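Local coordinates for protein lysyl oxidase (Pichia pastoris, PDB 1W7C) that probably oxidises primary amines, including lysine side chains of proteins, using a topaquinone cofactor and copper, at residues W21-K26 against T383-E388; Q30-L35 against L56-L61; L134-S139 against E391-T396; T311-D316 against T396-V401. All coordinates share one frame; numbering follows the deposited sequence.

Interaction 1: W21-K26 against T383-E388; sequences WTSLAK and TTDTFE. With NAG (2-acetamido-2-deoxy-beta-D-glucopyranose), chain T.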
# COMPACT_ATOMS: atom_id res chain seq x y z
N TRP A 21 -1.96 -13.30 -29.48
CA TRP A 21 -1.64 -14.02 -28.26
C TRP A 21 -2.82 -14.83 -27.74
O TRP A 21 -2.68 -15.47 -26.70
CB TRP A 21 -1.14 -13.04 -27.17
CG TRP A 21 -0.09 -12.10 -27.65
CD1 TRP A 21 1.24 -12.34 -27.70
CD2 TRP A 21 -0.28 -10.79 -28.19
NE1 TRP A 21 1.91 -11.25 -28.22
CE2 TRP A 21 0.98 -10.30 -28.55
CE3 TRP A 21 -1.41 -9.99 -28.43
CZ2 TRP A 21 1.17 -9.02 -29.05
CZ3 TRP A 21 -1.22 -8.73 -28.95
CH2 TRP A 21 0.05 -8.26 -29.27
N THR A 22 -3.95 -14.77 -28.43
CA THR A 22 -5.16 -15.31 -27.85
C THR A 22 -5.14 -16.84 -27.79
O THR A 22 -4.46 -17.50 -28.60
CB THR A 22 -6.38 -14.77 -28.66
OG1 THR A 22 -7.56 -14.88 -27.88
CG2 THR A 22 -6.61 -15.58 -29.94
N SER A 23 -5.93 -17.38 -26.86
CA SER A 23 -6.02 -18.83 -26.70
C SER A 23 -6.56 -19.47 -27.96
O SER A 23 -7.20 -18.82 -28.81
CB SER A 23 -6.90 -19.20 -25.51
OG SER A 23 -8.27 -18.89 -25.76
N LEU A 24 -6.29 -20.76 -28.11
CA LEU A 24 -6.82 -21.49 -29.25
C LEU A 24 -8.34 -21.51 -29.25
O LEU A 24 -8.99 -21.64 -28.22
CB LEU A 24 -6.29 -22.91 -29.26
CG LEU A 24 -4.78 -23.06 -29.44
CD1 LEU A 24 -4.44 -24.53 -29.33
CD2 LEU A 24 -4.31 -22.46 -30.77
N ALA A 25 -8.92 -21.31 -30.43
CA ALA A 25 -10.34 -21.53 -30.62
C ALA A 25 -10.67 -23.02 -30.49
O ALA A 25 -9.81 -23.87 -30.69
CB ALA A 25 -10.73 -21.03 -32.00
N LYS A 26 -11.91 -23.32 -30.14
CA LYS A 26 -12.34 -24.72 -30.02
C LYS A 26 -11.96 -25.52 -31.27
O LYS A 26 -11.47 -26.64 -31.18
CB LYS A 26 -13.84 -24.79 -29.75
CG LYS A 26 -14.33 -26.21 -29.46
CD LYS A 26 -15.76 -26.25 -28.96
CE LYS A 26 -16.05 -27.52 -28.14
NZ LYS A 26 -15.15 -28.67 -28.47
N THR A 383 -15.33 -14.14 -21.01
CA THR A 383 -15.23 -15.58 -21.08
C THR A 383 -13.87 -15.95 -21.67
O THR A 383 -13.42 -15.35 -22.67
CB THR A 383 -16.35 -16.10 -22.01
OG1 THR A 383 -17.62 -15.78 -21.45
CG2 THR A 383 -16.30 -17.61 -22.13
N THR A 384 -13.24 -16.95 -21.06
CA THR A 384 -11.99 -17.50 -21.54
C THR A 384 -12.11 -19.02 -21.62
O THR A 384 -13.12 -19.57 -21.24
CB THR A 384 -10.81 -17.13 -20.62
OG1 THR A 384 -11.06 -17.66 -19.30
CG2 THR A 384 -10.69 -15.62 -20.50
N ASP A 385 -11.05 -19.68 -22.07
CA ASP A 385 -11.11 -21.13 -22.23
C ASP A 385 -9.78 -21.78 -22.03
O ASP A 385 -8.73 -21.10 -22.06
CB ASP A 385 -11.70 -21.49 -23.62
CG ASP A 385 -11.06 -20.70 -24.71
OD1 ASP A 385 -9.84 -20.88 -24.96
OD2 ASP A 385 -11.74 -19.86 -25.37
N THR A 386 -9.83 -23.07 -21.72
CA THR A 386 -8.65 -23.91 -21.60
C THR A 386 -9.00 -25.27 -22.21
O THR A 386 -10.16 -25.59 -22.47
CB THR A 386 -8.22 -24.12 -20.13
OG1 THR A 386 -9.35 -24.64 -19.41
CG2 THR A 386 -7.81 -22.80 -19.46
N PHE A 387 -7.98 -26.11 -22.34
CA PHE A 387 -8.14 -27.51 -22.74
C PHE A 387 -7.33 -28.40 -21.82
O PHE A 387 -6.13 -28.17 -21.63
CB PHE A 387 -7.69 -27.74 -24.20
CG PHE A 387 -7.76 -29.18 -24.62
CD1 PHE A 387 -6.67 -30.01 -24.48
CD2 PHE A 387 -8.95 -29.71 -25.07
CE1 PHE A 387 -6.76 -31.35 -24.83
CE2 PHE A 387 -9.05 -31.03 -25.43
CZ PHE A 387 -7.96 -31.85 -25.30
N GLU A 388 -7.96 -29.40 -21.23
CA GLU A 388 -7.19 -30.40 -20.45
C GLU A 388 -7.85 -31.76 -20.61
O GLU A 388 -9.05 -31.88 -20.50
CB GLU A 388 -7.13 -30.07 -18.97
CG GLU A 388 -6.61 -28.69 -18.67
CD GLU A 388 -6.30 -28.50 -17.20
OE1 GLU A 388 -5.16 -28.91 -16.76
OE2 GLU A 388 -7.17 -27.92 -16.50
C1 NAG T . -18.10 -19.90 -24.56
C2 NAG T . -18.80 -20.46 -25.82
C3 NAG T . -19.27 -19.35 -26.74
C4 NAG T . -20.16 -18.39 -25.95
C5 NAG T . -19.44 -17.94 -24.66
C6 NAG T . -20.36 -17.07 -23.80
C7 NAG T . -18.31 -22.65 -26.76
C8 NAG T . -17.76 -23.29 -28.00
N2 NAG T . -17.95 -21.38 -26.56
O3 NAG T . -20.01 -19.85 -27.84
O4 NAG T . -20.51 -17.29 -26.78
O5 NAG T . -19.07 -19.09 -23.92
O6 NAG T . -21.40 -17.87 -23.27
O7 NAG T . -19.05 -23.29 -26.01
O HOH W 1 -9.32 -17.40 -23.66
O HOH W 2 -10.78 -19.45 -27.77
O HOH W 3 -8.34 -22.99 -25.89
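Ser23 and Asp385 meet through their polar ends, and their CB atoms lean toward each other from the loop and the strand. Ser23 OG donates to Asp385 OD1 at 2.7 Å, reaching that oxygen on its syn side, 28° out of the carboxylate plane. The serine torsion (chi1 69°) sets OG between its own backbone N and carbonyl carbon, which turns it to the strand; Asp385 CG holds the equivalent position (chi1 47°).

Waters fill in around this bond. One donates to Ser23 OG (2.8 Å) and accepts from Asp385 N at a longer 3.3 Å. Two others tie the carboxylate to the carbonyl of Leu24: the first donates to Leu24 O and, at 2.6 Å, to Asp385 OD2, the second to Leu24 O and, at 2.8 Å, to Asp385 OD1. Leu24 O and Asp385 OD1, both acceptors 3.5 Å apart, thus stay together through water rather than directly. A bound magnesium ion lies about 4 Å from the Asp385 side chain.

With 98 Å² buried, this is a largely water-mediated docking of the loop leading into helix 26-39 on strand 380-388, which pairs antiparallel with strand 391-405 in the beta-sandwich enzyme domain of copper amine oxidases.

Interaction 2: Q30-L35 against L56-L61; sequences QEVLDL and LWIETL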
# COMPACT_ATOMS: atom_id res chain seq x y z
N GLN A 30 -9.58 -28.75 -31.68
CA GLN A 30 -10.10 -29.98 -32.28
C GLN A 30 -9.21 -30.49 -33.40
O GLN A 30 -8.91 -31.68 -33.46
CB GLN A 30 -11.50 -29.75 -32.82
CG GLN A 30 -12.20 -31.03 -33.27
CD GLN A 30 -12.49 -31.98 -32.13
OE1 GLN A 30 -13.32 -31.68 -31.29
NE2 GLN A 30 -11.83 -33.14 -32.12
N GLU A 31 -8.75 -29.59 -34.26
CA GLU A 31 -7.85 -29.95 -35.36
C GLU A 31 -6.55 -30.56 -34.83
O GLU A 31 -6.04 -31.55 -35.38
CB GLU A 31 -7.52 -28.71 -36.21
CG GLU A 31 -8.61 -28.32 -37.18
CD GLU A 31 -8.07 -27.50 -38.35
OE1 GLU A 31 -7.21 -26.63 -38.13
OE2 GLU A 31 -8.49 -27.76 -39.49
N VAL A 32 -6.02 -29.97 -33.77
CA VAL A 32 -4.77 -30.47 -33.21
C VAL A 32 -4.99 -31.85 -32.57
O VAL A 32 -4.19 -32.77 -32.76
CB VAL A 32 -4.17 -29.47 -32.19
CG1 VAL A 32 -2.98 -30.06 -31.47
CG2 VAL A 32 -3.77 -28.18 -32.89
N LEU A 33 -6.06 -31.99 -31.80
CA LEU A 33 -6.32 -33.26 -31.13
C LEU A 33 -6.53 -34.36 -32.17
O LEU A 33 -6.05 -35.48 -32.03
CB LEU A 33 -7.55 -33.11 -30.21
CG LEU A 33 -7.91 -34.26 -29.27
CD1 LEU A 33 -6.82 -34.57 -28.31
CD2 LEU A 33 -9.16 -33.91 -28.52
N ASP A 34 -7.23 -34.02 -33.25
CA ASP A 34 -7.50 -34.96 -34.34
C ASP A 34 -6.18 -35.42 -34.97
O ASP A 34 -5.99 -36.61 -35.27
CB ASP A 34 -8.41 -34.34 -35.41
CG ASP A 34 -9.87 -34.21 -34.98
OD1 ASP A 34 -10.31 -34.76 -33.93
OD2 ASP A 34 -10.67 -33.55 -35.67
N LEU A 35 -5.26 -34.47 -35.17
CA LEU A 35 -3.97 -34.79 -35.80
C LEU A 35 -3.11 -35.64 -34.88
O LEU A 35 -2.44 -36.57 -35.34
CB LEU A 35 -3.23 -33.53 -36.22
CG LEU A 35 -1.93 -33.71 -37.00
CD1 LEU A 35 -2.16 -34.52 -38.27
CD2 LEU A 35 -1.31 -32.36 -37.32
N LEU A 56 -2.41 -34.36 -22.64
CA LEU A 56 -2.74 -33.52 -21.49
C LEU A 56 -3.26 -32.15 -21.88
O LEU A 56 -4.36 -31.76 -21.49
CB LEU A 56 -1.53 -33.33 -20.55
CG LEU A 56 -1.13 -34.46 -19.64
CD1 LEU A 56 -0.30 -35.46 -20.42
CD2 LEU A 56 -0.33 -33.89 -18.45
N TRP A 57 -2.42 -31.42 -22.63
CA TRP A 57 -2.61 -29.99 -22.87
C TRP A 57 -2.44 -29.65 -24.35
O TRP A 57 -1.63 -30.28 -25.05
CB TRP A 57 -1.61 -29.19 -22.05
CG TRP A 57 -1.83 -29.31 -20.59
CD1 TRP A 57 -3.04 -29.36 -19.93
CD2 TRP A 57 -0.83 -29.45 -19.58
NE1 TRP A 57 -2.84 -29.51 -18.58
CE2 TRP A 57 -1.49 -29.55 -18.34
CE3 TRP A 57 0.58 -29.48 -19.60
CZ2 TRP A 57 -0.80 -29.71 -17.13
CZ3 TRP A 57 1.26 -29.64 -18.40
CH2 TRP A 57 0.57 -29.74 -17.18
N ILE A 58 -3.24 -28.69 -24.81
CA ILE A 58 -3.16 -28.12 -26.15
C ILE A 58 -3.48 -26.64 -26.03
O ILE A 58 -4.59 -26.28 -25.64
CB ILE A 58 -4.19 -28.75 -27.12
CG1 ILE A 58 -3.98 -30.26 -27.25
CG2 ILE A 58 -4.06 -28.07 -28.47
CD1 ILE A 58 -5.06 -30.97 -28.07
N GLU A 59 -2.48 -25.80 -26.29
CA GLU A 59 -2.64 -24.36 -26.12
C GLU A 59 -1.85 -23.57 -27.15
O GLU A 59 -1.00 -24.10 -27.85
CB GLU A 59 -2.26 -23.92 -24.71
CG GLU A 59 -0.78 -24.04 -24.43
CD GLU A 59 -0.31 -23.25 -23.21
OE1 GLU A 59 -1.11 -22.53 -22.59
OE2 GLU A 59 0.90 -23.37 -22.93
N THR A 60 -2.12 -22.26 -27.20
CA THR A 60 -1.36 -21.38 -28.09
C THR A 60 0.11 -21.34 -27.71
O THR A 60 0.44 -21.12 -26.54
CB THR A 60 -1.93 -19.99 -28.02
OG1 THR A 60 -3.29 -20.04 -28.49
CG2 THR A 60 -1.17 -19.03 -28.93
N LEU A 61 0.98 -21.55 -28.69
CA LEU A 61 2.40 -21.24 -28.55
C LEU A 61 2.54 -19.80 -29.04
O LEU A 61 2.44 -19.54 -30.25
CB LEU A 61 3.25 -22.20 -29.38
CG LEU A 61 4.74 -21.96 -29.32
CD1 LEU A 61 5.29 -22.18 -27.92
CD2 LEU A 61 5.44 -22.88 -30.31
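Ile58 is the one residue of 56-61 that 30-35 touches, and the contact is wholly apolar: Val32 and Leu33 meet it with no hydrogen bond between the segments. Its two branches divide the work. Ile58 CG2 lies 3.8 Å from Val32 CG1, and those two side chains pass alongside each other in opposite senses. Ile58 CD1 reaches farther, to 3.9 Å from Leu33 CB and 4.0 Å from Leu33 CD1, where the side chains cross at about a right angle. With Ile58 CG1 anti to the carbonyl carbon (chi1 -59°) and the chain extended beyond it, CD1 is carried on to Leu33 yet stays near Val32. Phe387 of strand 380-388 packs on both Leu33 and Ile58.

This is helix-on-sheet packing within the N2 domain: helix 26-39 lies against the antiparallel sheet containing strands 53-61, 82-89 and 96-103, and Val32 also touches Ala83, Thr85 and Val102. Strand 53-61 has a classic beta bulge, where Leu56 and Trp57 both face Val86.

The polar bonds run within the helix or to other parts of the chain. Gln30 NE2 donates to Asp34 OD1 at 2.9 Å, with an N-H...acceptor angle of 145°, meeting the oxygen from above the carboxylate plane. Between the same residues Asp34 N bonds to Gln30 O (2.9 Å). Trp57 NE1 bonds to Glu388, while its ring stands edge-to-face with His133.

Interaction 3: L134-S139 against E391-T396; sequences LDRIKS and EFYNRT. With NAG (2-acetamido-2-deoxy-beta-D-glucopyranose), chain T.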
# COMPACT_ATOMS: atom_id res chain seq x y z
N LEU A 134 2.11 -34.30 -11.87
CA LEU A 134 1.12 -34.96 -11.03
C LEU A 134 -0.23 -34.84 -11.72
O LEU A 134 -1.04 -33.96 -11.41
CB LEU A 134 1.10 -34.33 -9.64
CG LEU A 134 0.14 -34.97 -8.63
CD1 LEU A 134 0.42 -36.46 -8.42
CD2 LEU A 134 0.21 -34.22 -7.28
N ASP A 135 -0.43 -35.72 -12.69
CA ASP A 135 -1.57 -35.65 -13.55
C ASP A 135 -2.68 -36.55 -13.01
O ASP A 135 -2.54 -37.17 -11.96
CB ASP A 135 -1.23 -35.94 -15.03
CG ASP A 135 -0.88 -37.36 -15.31
OD1 ASP A 135 -0.71 -37.63 -16.54
OD2 ASP A 135 -0.68 -38.23 -14.42
N ARG A 136 -3.79 -36.62 -13.73
CA ARG A 136 -4.96 -37.36 -13.25
C ARG A 136 -4.61 -38.83 -13.04
O ARG A 136 -5.08 -39.46 -12.10
CB ARG A 136 -6.12 -37.25 -14.22
CG ARG A 136 -6.77 -35.90 -14.19
CD ARG A 136 -8.02 -35.78 -15.01
NE ARG A 136 -8.55 -34.44 -14.86
CZ ARG A 136 -9.49 -33.91 -15.62
NH1 ARG A 136 -10.06 -34.62 -16.59
NH2 ARG A 136 -9.89 -32.67 -15.39
N ILE A 137 -3.78 -39.36 -13.92
CA ILE A 137 -3.39 -40.78 -13.88
C ILE A 137 -2.50 -41.08 -12.66
O ILE A 137 -2.76 -42.03 -11.91
CB ILE A 137 -2.71 -41.17 -15.22
CG1 ILE A 137 -3.66 -40.94 -16.42
CG2 ILE A 137 -2.23 -42.63 -15.17
CD1 ILE A 137 -5.03 -41.47 -16.23
N LYS A 138 -1.49 -40.24 -12.43
CA LYS A 138 -0.62 -40.43 -11.28
C LYS A 138 -1.36 -40.17 -9.96
O LYS A 138 -1.12 -40.89 -8.99
CB LYS A 138 0.63 -39.56 -11.37
CG LYS A 138 1.65 -39.84 -10.28
CD LYS A 138 3.04 -39.41 -10.69
CE LYS A 138 3.75 -40.47 -11.52
NZ LYS A 138 5.01 -39.99 -12.19
N SER A 139 -2.23 -39.16 -9.92
CA SER A 139 -3.05 -38.90 -8.72
C SER A 139 -3.90 -40.11 -8.36
O SER A 139 -4.00 -40.49 -7.19
CB SER A 139 -3.93 -37.69 -8.94
OG SER A 139 -3.10 -36.55 -8.97
N GLU A 391 -11.02 -32.46 -22.85
CA GLU A 391 -12.15 -31.56 -22.77
C GLU A 391 -11.76 -30.08 -22.92
O GLU A 391 -10.75 -29.62 -22.37
CB GLU A 391 -12.92 -31.80 -21.47
CG GLU A 391 -13.52 -33.20 -21.40
CD GLU A 391 -14.20 -33.48 -20.09
OE1 GLU A 391 -13.50 -33.51 -19.06
OE2 GLU A 391 -15.44 -33.66 -20.09
N PHE A 392 -12.53 -29.37 -23.74
CA PHE A 392 -12.46 -27.93 -23.87
C PHE A 392 -13.37 -27.32 -22.82
O PHE A 392 -14.54 -27.65 -22.74
CB PHE A 392 -12.87 -27.54 -25.29
CG PHE A 392 -12.75 -26.06 -25.61
CD1 PHE A 392 -13.81 -25.19 -25.38
CD2 PHE A 392 -11.60 -25.55 -26.20
CE1 PHE A 392 -13.72 -23.82 -25.72
CE2 PHE A 392 -11.49 -24.20 -26.52
CZ PHE A 392 -12.56 -23.34 -26.29
N TYR A 393 -12.81 -26.41 -22.01
CA TYR A 393 -13.52 -25.76 -20.90
C TYR A 393 -13.78 -24.29 -21.28
O TYR A 393 -12.84 -23.53 -21.52
CB TYR A 393 -12.68 -25.79 -19.62
CG TYR A 393 -12.44 -27.15 -18.98
CD1 TYR A 393 -11.57 -28.07 -19.56
CD2 TYR A 393 -13.03 -27.48 -17.78
CE1 TYR A 393 -11.32 -29.28 -18.97
CE2 TYR A 393 -12.80 -28.69 -17.18
CZ TYR A 393 -11.95 -29.60 -17.79
OH TYR A 393 -11.71 -30.82 -17.21
N ASN A 394 -15.05 -23.90 -21.28
CA ASN A 394 -15.44 -22.53 -21.48
C ASN A 394 -15.77 -21.96 -20.11
O ASN A 394 -16.66 -22.46 -19.42
CB ASN A 394 -16.68 -22.52 -22.36
CG ASN A 394 -16.74 -21.37 -23.32
OD1 ASN A 394 -15.74 -20.75 -23.64
ND2 ASN A 394 -17.94 -21.14 -23.84
N ARG A 395 -15.14 -20.87 -19.74
CA ARG A 395 -15.32 -20.28 -18.42
C ARG A 395 -15.88 -18.88 -18.53
O ARG A 395 -15.19 -17.94 -18.88
CB ARG A 395 -13.99 -20.22 -17.68
CG ARG A 395 -13.60 -21.48 -17.04
CD ARG A 395 -12.40 -21.39 -16.10
NE ARG A 395 -12.00 -22.74 -15.79
CZ ARG A 395 -11.36 -23.53 -16.64
NH1 ARG A 395 -10.90 -23.05 -17.78
NH2 ARG A 395 -11.09 -24.78 -16.28
N THR A 396 -17.17 -18.75 -18.27
CA THR A 396 -17.80 -17.45 -18.25
C THR A 396 -17.42 -16.79 -16.92
O THR A 396 -16.96 -17.43 -15.96
CB THR A 396 -19.31 -17.54 -18.39
OG1 THR A 396 -19.83 -18.23 -17.26
CG2 THR A 396 -19.67 -18.37 -19.64
C1 NAG T . -18.10 -19.90 -24.56
C2 NAG T . -18.80 -20.46 -25.82
C3 NAG T . -19.27 -19.35 -26.74
C4 NAG T . -20.16 -18.39 -25.95
C5 NAG T . -19.44 -17.94 -24.66
C6 NAG T . -20.36 -17.07 -23.80
C7 NAG T . -18.31 -22.65 -26.76
C8 NAG T . -17.76 -23.29 -28.00
N2 NAG T . -17.95 -21.38 -26.56
O3 NAG T . -20.01 -19.85 -27.84
O4 NAG T . -20.51 -17.29 -26.78
O5 NAG T . -19.07 -19.09 -23.92
O6 NAG T . -21.40 -17.87 -23.27
O7 NAG T . -19.05 -23.29 -26.01
O HOH W 4 -11.05 -32.79 -18.66
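Arg136 NH2 donates to Tyr393 OH at 3.2 Å, rather long but fairly straight, with an N-H...acceptor angle of 162°. The hydroxyl sits at the edge of the guanidinium, close to its plane, while that plane and the tyrosine ring are turned 70° apart. The two side chains come from opposite directions, and Arg136, extended from CG to NE, and the tyrosine together bridge a gap in which the nearest CA atoms, of Arg136 and Glu391, are 13.3 Å apart. A water accepts from Arg136 NH1 (2.9 Å) and lies next to Tyr393 OH and Glu391 OE1. The direct separation of Arg136 NH1 and Glu391 OE1, 4.4 Å, exceeds a salt bridge; Glu391 OE2 makes one with Arg735. A phenylalanine in place of Tyr393 would probably leave Arg136 NH2 without its acceptor and the bridging water with one neighbour fewer.

Arg136 opens helix 136-150, and Asp135 is its N-cap: Asp135 OD2 accepts from Lys138 N at 2.9 Å and 167°. The partner strand belongs to the enzyme domain's beta-sandwich, paired with strands 380-388 and 734-737.

Farther out, the segments bury just 69 Å² between them, most of it round Arg136 and Tyr393. The Tyr393 side chain packs on Thr386 and Arg735, whereas the next residue, Asn394, is turned from the helix and carries an N-linked sugar, its ND2 bonded to NAG C1 at 1.4 Å.

Interaction 4: T311-D316 against T396-V401; sequences TSWSRD and TLSYCV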
# COMPACT_ATOMS: atom_id res chain seq x y z
N THR A 311 -5.71 -8.74 -23.83
CA THR A 311 -5.57 -9.79 -22.81
C THR A 311 -5.49 -11.17 -23.46
O THR A 311 -5.91 -11.39 -24.59
CB THR A 311 -6.75 -9.82 -21.82
OG1 THR A 311 -7.92 -10.20 -22.53
CG2 THR A 311 -6.99 -8.45 -21.16
N SER A 312 -4.86 -12.07 -22.74
CA SER A 312 -4.73 -13.46 -23.11
C SER A 312 -4.90 -14.29 -21.87
O SER A 312 -4.62 -13.84 -20.77
CB SER A 312 -3.36 -13.72 -23.76
OG SER A 312 -3.25 -15.08 -24.13
N TRP A 313 -5.32 -15.55 -22.05
CA TRP A 313 -5.58 -16.45 -20.93
C TRP A 313 -4.92 -17.79 -21.15
O TRP A 313 -5.02 -18.38 -22.24
CB TRP A 313 -7.10 -16.66 -20.83
CG TRP A 313 -7.49 -17.37 -19.57
CD1 TRP A 313 -7.59 -18.74 -19.38
CD2 TRP A 313 -7.84 -16.77 -18.33
NE1 TRP A 313 -7.97 -19.00 -18.08
CE2 TRP A 313 -8.12 -17.81 -17.42
CE3 TRP A 313 -7.95 -15.44 -17.88
CZ2 TRP A 313 -8.53 -17.56 -16.11
CZ3 TRP A 313 -8.38 -15.20 -16.58
CH2 TRP A 313 -8.64 -16.25 -15.71
N SER A 314 -4.26 -18.30 -20.11
CA SER A 314 -3.69 -19.64 -20.12
C SER A 314 -4.14 -20.45 -18.93
O SER A 314 -4.45 -19.91 -17.86
CB SER A 314 -2.17 -19.59 -20.14
OG SER A 314 -1.63 -19.21 -18.88
N ARG A 315 -4.16 -21.77 -19.12
CA ARG A 315 -4.43 -22.69 -18.04
C ARG A 315 -3.40 -22.55 -16.91
O ARG A 315 -3.77 -22.55 -15.72
CB ARG A 315 -4.43 -24.11 -18.62
CG ARG A 315 -4.49 -25.21 -17.61
CD ARG A 315 -3.09 -25.88 -17.40
NE ARG A 315 -3.14 -26.88 -16.34
CZ ARG A 315 -2.26 -27.02 -15.39
NH1 ARG A 315 -1.16 -26.27 -15.35
NH2 ARG A 315 -2.44 -27.95 -14.48
N ASP A 316 -2.13 -22.39 -17.25
CA ASP A 316 -1.11 -22.33 -16.22
C ASP A 316 -1.26 -21.11 -15.31
O ASP A 316 -1.17 -21.24 -14.09
CB ASP A 316 0.29 -22.26 -16.82
CG ASP A 316 0.77 -23.55 -17.47
OD1 ASP A 316 0.10 -24.62 -17.36
OD2 ASP A 316 1.82 -23.53 -18.17
N THR A 396 -17.17 -18.75 -18.27
CA THR A 396 -17.80 -17.45 -18.25
C THR A 396 -17.42 -16.79 -16.92
O THR A 396 -16.96 -17.43 -15.96
CB THR A 396 -19.31 -17.54 -18.39
OG1 THR A 396 -19.83 -18.23 -17.26
CG2 THR A 396 -19.67 -18.37 -19.64
N LEU A 397 -17.57 -15.48 -16.91
CA LEU A 397 -17.26 -14.67 -15.73
C LEU A 397 -15.83 -14.95 -15.24
O LEU A 397 -15.54 -14.97 -14.04
CB LEU A 397 -18.31 -14.86 -14.64
CG LEU A 397 -19.69 -14.14 -14.83
CD1 LEU A 397 -20.33 -14.15 -16.20
CD2 LEU A 397 -20.59 -14.64 -13.75
N SER A 398 -14.91 -15.12 -16.19
CA SER A 398 -13.54 -15.49 -15.89
C SER A 398 -12.67 -14.32 -15.40
O SER A 398 -11.85 -14.49 -14.51
CB SER A 398 -12.90 -16.10 -17.15
OG SER A 398 -11.56 -16.45 -16.93
N TYR A 399 -12.86 -13.16 -16.01
CA TYR A 399 -12.26 -11.94 -15.52
C TYR A 399 -13.23 -10.81 -15.68
O TYR A 399 -14.18 -10.91 -16.44
CB TYR A 399 -10.89 -11.66 -16.15
CG TYR A 399 -10.87 -11.32 -17.63
CD1 TYR A 399 -10.93 -10.01 -18.06
CD2 TYR A 399 -10.74 -12.30 -18.58
CE1 TYR A 399 -10.83 -9.69 -19.40
CE2 TYR A 399 -10.64 -11.99 -19.94
CZ TYR A 399 -10.69 -10.68 -20.35
OH TYR A 399 -10.59 -10.34 -21.68
N CYS A 400 -13.04 -9.76 -14.90
CA CYS A 400 -13.92 -8.60 -14.96
C CYS A 400 -13.12 -7.34 -15.17
O CYS A 400 -11.92 -7.26 -14.82
CB CYS A 400 -14.79 -8.45 -13.70
SG CYS A 400 -13.84 -7.92 -12.24
N VAL A 401 -13.80 -6.35 -15.74
CA VAL A 401 -13.26 -5.04 -16.00
C VAL A 401 -14.20 -4.00 -15.44
O VAL A 401 -15.40 -4.05 -15.69
CB VAL A 401 -13.10 -4.85 -17.52
CG1 VAL A 401 -12.53 -3.45 -17.84
CG2 VAL A 401 -12.23 -5.99 -18.13
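The Trp313 ring receives Ser398 over one face: in the conformer described, Ser398 OG stands 3.2 Å above the ring plane, displaced toward the rim of the six-membered part, and is 3.2 Å from Trp313 CH2. The hydroxyl is hydrogen-bonded to Thr384 OG1; its contact with the ring is one of position over the face. Tyr399 comes to the tryptophan obliquely, with Tyr399 CD2 4.2 Å from Trp313 CZ3. Trp313 swings its indole across to the opposite strand because CG lies opposite its backbone N (chi1 -170°), and NE1 is held by Gly364 O. Were Trp313 cut back to an alanine, a gap would probably open beneath Ser398 and beside Tyr399, and Gly364 O would lose its indole donor.

The tyrosine meets Thr311 through its hydroxyl. Thr311 OG1 and Tyr399 OH are 2.8 Å apart, a probable hydrogen bond whose proton has another acceptor within reach; Tyr399 OH is also bonded to Glu300 OE1, so this buried oxygen has two polar partners.

Nearby, Arg315 NH1 and Asp316 OD1 form a salt bridge at 2.9 Å, while Arg315 NE bridges to Glu388.

Ser398 and Tyr399 both point to strand 307-314, as expected where they form a classic beta bulge facing Phe382. The axes of 311-314 and 398-401 come within 10.1 Å, running roughly antiparallel (157°), too distant for backbone pairing but right for side chains packed between layers, as in the buried interior of the copper amine oxidase beta-sandwich.

Overall arrangement
From the N terminus, the loop 21-26 opens interaction 1, whose closure at strand 380-388 encloses some 356 residues; interaction 2, a short link between helix 26-39 and strand 53-61, is nested inside it. Interaction 3 starts later, at helix 136-150, and closes beyond 380-388, so it crosses interaction 1. Interaction 4 begins at 311-316 and ends at 396-401, crossing both 1 and 3 and sharing Thr396 with the latter. Strands 380-388 and 391-405, neighbours in one sheet, thus receive the loop, the helix start and strand 307-314 in turn. Hydrogen bonds of Thr22 O with Thr60 OG1 and of Trp21 O with Ser312 OG join loop 21-26 to interactions 2 and 4, linking the N2 region to the enzyme domain.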